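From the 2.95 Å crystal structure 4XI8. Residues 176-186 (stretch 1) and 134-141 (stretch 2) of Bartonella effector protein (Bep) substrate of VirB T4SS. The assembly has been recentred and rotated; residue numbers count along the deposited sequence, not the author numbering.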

# COMPACT_ATOMS: atom_id res chain seq x y z
N ARG A 176 -12.78 -5.06 4.75
CA ARG A 176 -13.26 -4.91 6.12
C ARG A 176 -14.51 -4.03 6.17
O ARG A 176 -15.48 -4.36 6.86
CB ARG A 176 -12.18 -4.31 7.02
CG ARG A 176 -12.62 -4.16 8.47
CD ARG A 176 -11.53 -3.56 9.34
NE ARG A 176 -11.95 -3.44 10.73
CZ ARG A 176 -11.18 -2.96 11.71
NH1 ARG A 176 -9.94 -2.56 11.44
NH2 ARG A 176 -11.64 -2.89 12.95
N MET A 177 -14.48 -2.92 5.45
CA MET A 177 -15.62 -2.02 5.39
C MET A 177 -16.81 -2.69 4.72
O MET A 177 -17.96 -2.52 5.15
CB MET A 177 -15.25 -0.73 4.65
CG MET A 177 -16.41 0.24 4.50
SD MET A 177 -16.79 1.11 6.04
CE MET A 177 -15.26 1.99 6.32
N GLN A 178 -16.54 -3.47 3.68
CA GLN A 178 -17.59 -4.17 2.94
C GLN A 178 -18.31 -5.18 3.83
O GLN A 178 -19.53 -5.32 3.75
CB GLN A 178 -17.01 -4.86 1.71
N PHE A 179 -17.55 -5.88 4.66
CA PHE A 179 -18.13 -6.86 5.57
C PHE A 179 -18.91 -6.20 6.70
O PHE A 179 -19.97 -6.67 7.09
CB PHE A 179 -17.04 -7.76 6.16
CG PHE A 179 -17.55 -8.71 7.21
CD1 PHE A 179 -18.38 -9.77 6.86
CD2 PHE A 179 -17.21 -8.54 8.54
CE1 PHE A 179 -18.86 -10.63 7.83
CE2 PHE A 179 -17.68 -9.40 9.51
CZ PHE A 179 -18.51 -10.45 9.15
N ALA A 180 -18.37 -5.10 7.21
CA ALA A 180 -19.01 -4.36 8.30
C ALA A 180 -20.37 -3.81 7.88
O ALA A 180 -21.32 -3.82 8.66
CB ALA A 180 -18.11 -3.24 8.78
N ILE A 181 -20.45 -3.33 6.65
CA ILE A 181 -21.71 -2.81 6.12
C ILE A 181 -22.71 -3.94 5.87
O ILE A 181 -23.88 -3.83 6.24
CB ILE A 181 -21.48 -2.04 4.80
CG1 ILE A 181 -20.59 -0.82 5.04
CG2 ILE A 181 -22.80 -1.61 4.19
CD1 ILE A 181 -20.29 -0.03 3.78
N HIS A 182 -22.24 -5.02 5.26
CA HIS A 182 -23.10 -6.16 4.97
C HIS A 182 -23.60 -6.82 6.25
O HIS A 182 -24.68 -7.41 6.28
CB HIS A 182 -22.35 -7.18 4.10
CG HIS A 182 -23.19 -8.36 3.70
ND1 HIS A 182 -23.26 -9.52 4.44
CD2 HIS A 182 -24.00 -8.55 2.63
CE1 HIS A 182 -24.07 -10.37 3.84
NE2 HIS A 182 -24.53 -9.81 2.74
N ALA A 183 -22.79 -6.72 7.31
CA ALA A 183 -23.11 -7.35 8.59
C ALA A 183 -24.37 -6.76 9.21
O ALA A 183 -25.23 -7.49 9.69
CB ALA A 183 -21.94 -7.22 9.54
N ALA A 184 -24.47 -5.43 9.21
CA ALA A 184 -25.64 -4.78 9.78
C ALA A 184 -26.55 -4.26 8.67
O ALA A 184 -26.89 -3.08 8.63
CB ALA A 184 -25.21 -3.64 10.69
N LEU A 185 -26.96 -5.18 7.80
CA LEU A 185 -27.92 -4.92 6.74
C LEU A 185 -28.59 -6.24 6.39
O LEU A 185 -29.47 -6.30 5.52
CB LEU A 185 -27.26 -4.31 5.50
CG LEU A 185 -26.92 -2.82 5.51
CD1 LEU A 185 -26.33 -2.39 4.18
CD2 LEU A 185 -28.15 -1.99 5.85
N SER A 186 -28.17 -7.30 7.07
CA SER A 186 -28.68 -8.64 6.83
C SER A 186 -29.10 -9.30 8.14
O SER A 186 -29.03 -8.69 9.21
CB SER A 186 -27.64 -9.49 6.11
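Stretch 2 (134-141) VFILLNKI

Stretch 2, already helical at Val-134 and helical through Lys-140, crosses stretch 1 steeply, close to the C-terminal end of its helix. Stretch 1 is already helical at Arg-176 and remains so to Ala-183 before the chain opens into a loop. The backbones come nearest at two places: Ile-181 and Ile-136, with CA atoms 6.6 Å apart, and Leu-185 and Lys-140, with CA atoms 7.0 Å apart. No hydrogen bond crosses between them, and the 332 Å² they bury, both sides summed, rests largely on van der Waals packing, including one backbone carbonyl.

Along stretch 1, Arg-176 is out of reach, and the first contact comes from Met-177. Its CA-to-CB bond points sideways, but the flexible thioether chain, chi1 t and then p and p, brings SD to 3.7 Å from CE2 of Phe-135. The sulfur lies 4.8 Å from the ring centroid and approaches obliquely, a polarizable atom against an aromatic carbon. Gln-178, modelled only to CB, and Phe-179 make no contact. One turn after Met-177, Ile-181 also starts sideways; with chi1 m and chi2 t it extends CD1 to 3.4 Å from OD1 of Asn-139. This methyl group offers OD1 no hydrogen bond; the amide is held in place within its own helix, ND2 of Asn-139 donating to O of Phe-135 at 2.7 Å.

His-182 and Ala-183 are out of reach. Ala-184, the first residue to leave helical phi/psi, points toward stretch 2, and its small side chain permits a close approach: CB lies 3.6 Å from CD1 of Ile-136, while its carbonyl O is 3.4 Å from CG2 of the same isoleucine. Leu-185 then sends CD2 to 3.6 Å from CB of Lys-140 and, more loosely, 4.5 Å from CG2 of Ile-136. Lysine fits this exposed margin: its aliphatic base packs against CD2 of Leu-185 while its end leads away. Ser-186, poorly ordered and modelled without OG, makes no contact.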

# COMPACT_ATOMS: atom_id res chain seq x y z
N VAL A 134 -25.48 6.03 12.53
CA VAL A 134 -25.76 6.97 11.45
C VAL A 134 -25.04 6.55 10.16
O VAL A 134 -25.58 6.70 9.07
CB VAL A 134 -25.34 8.40 11.83
CG1 VAL A 134 -25.69 9.38 10.72
CG2 VAL A 134 -26.01 8.81 13.13
N PHE A 135 -23.83 6.02 10.30
CA PHE A 135 -23.05 5.57 9.15
C PHE A 135 -23.75 4.42 8.44
O PHE A 135 -23.84 4.39 7.21
CB PHE A 135 -21.65 5.15 9.59
CG PHE A 135 -20.72 4.85 8.44
CD1 PHE A 135 -20.11 5.88 7.74
CD2 PHE A 135 -20.47 3.54 8.05
CE1 PHE A 135 -19.26 5.61 6.69
CE2 PHE A 135 -19.62 3.27 7.00
CZ PHE A 135 -19.02 4.30 6.32
N ILE A 136 -24.26 3.46 9.22
CA ILE A 136 -24.98 2.32 8.67
C ILE A 136 -26.26 2.77 7.99
O ILE A 136 -26.59 2.31 6.89
CB ILE A 136 -25.30 1.28 9.76
CG1 ILE A 136 -24.02 0.66 10.30
CG2 ILE A 136 -26.21 0.19 9.21
CD1 ILE A 136 -24.24 -0.23 11.51
N LEU A 137 -26.98 3.68 8.64
CA LEU A 137 -28.22 4.22 8.09
C LEU A 137 -27.95 4.98 6.79
O LEU A 137 -28.74 4.91 5.85
CB LEU A 137 -28.92 5.13 9.10
CG LEU A 137 -30.24 5.75 8.63
CD1 LEU A 137 -31.23 4.66 8.24
CD2 LEU A 137 -30.82 6.65 9.70
N LEU A 138 -26.84 5.70 6.76
CA LEU A 138 -26.46 6.47 5.59
C LEU A 138 -25.95 5.55 4.48
O LEU A 138 -25.80 5.97 3.33
CB LEU A 138 -25.41 7.52 5.95
CG LEU A 138 -25.10 8.62 4.93
CD1 LEU A 138 -26.38 9.35 4.54
CD2 LEU A 138 -24.07 9.59 5.48
N ASN A 139 -25.67 4.30 4.83
CA ASN A 139 -25.26 3.30 3.86
C ASN A 139 -26.43 2.44 3.40
O ASN A 139 -26.45 1.96 2.27
CB ASN A 139 -24.15 2.41 4.44
CG ASN A 139 -22.77 2.97 4.20
OD1 ASN A 139 -22.16 2.72 3.16
ND2 ASN A 139 -22.26 3.74 5.16
N LYS A 140 -27.40 2.25 4.29
CA LYS A 140 -28.60 1.49 3.96
C LYS A 140 -29.36 2.18 2.84
O LYS A 140 -29.82 1.55 1.89
CB LYS A 140 -29.49 1.34 5.20
CG LYS A 140 -30.74 0.50 4.97
CD LYS A 140 -31.61 0.48 6.23
CE LYS A 140 -33.03 0.03 5.92
NZ LYS A 140 -33.78 1.06 5.14
N ILE A 141 -29.49 3.50 2.96
CA ILE A 141 -30.04 4.32 1.89
C ILE A 141 -28.89 4.95 1.12
O ILE A 141 -27.90 5.38 1.71
CB ILE A 141 -30.98 5.42 2.43
CG1 ILE A 141 -30.25 6.33 3.43
CG2 ILE A 141 -32.20 4.80 3.09
CD1 ILE A 141 -30.88 7.69 3.58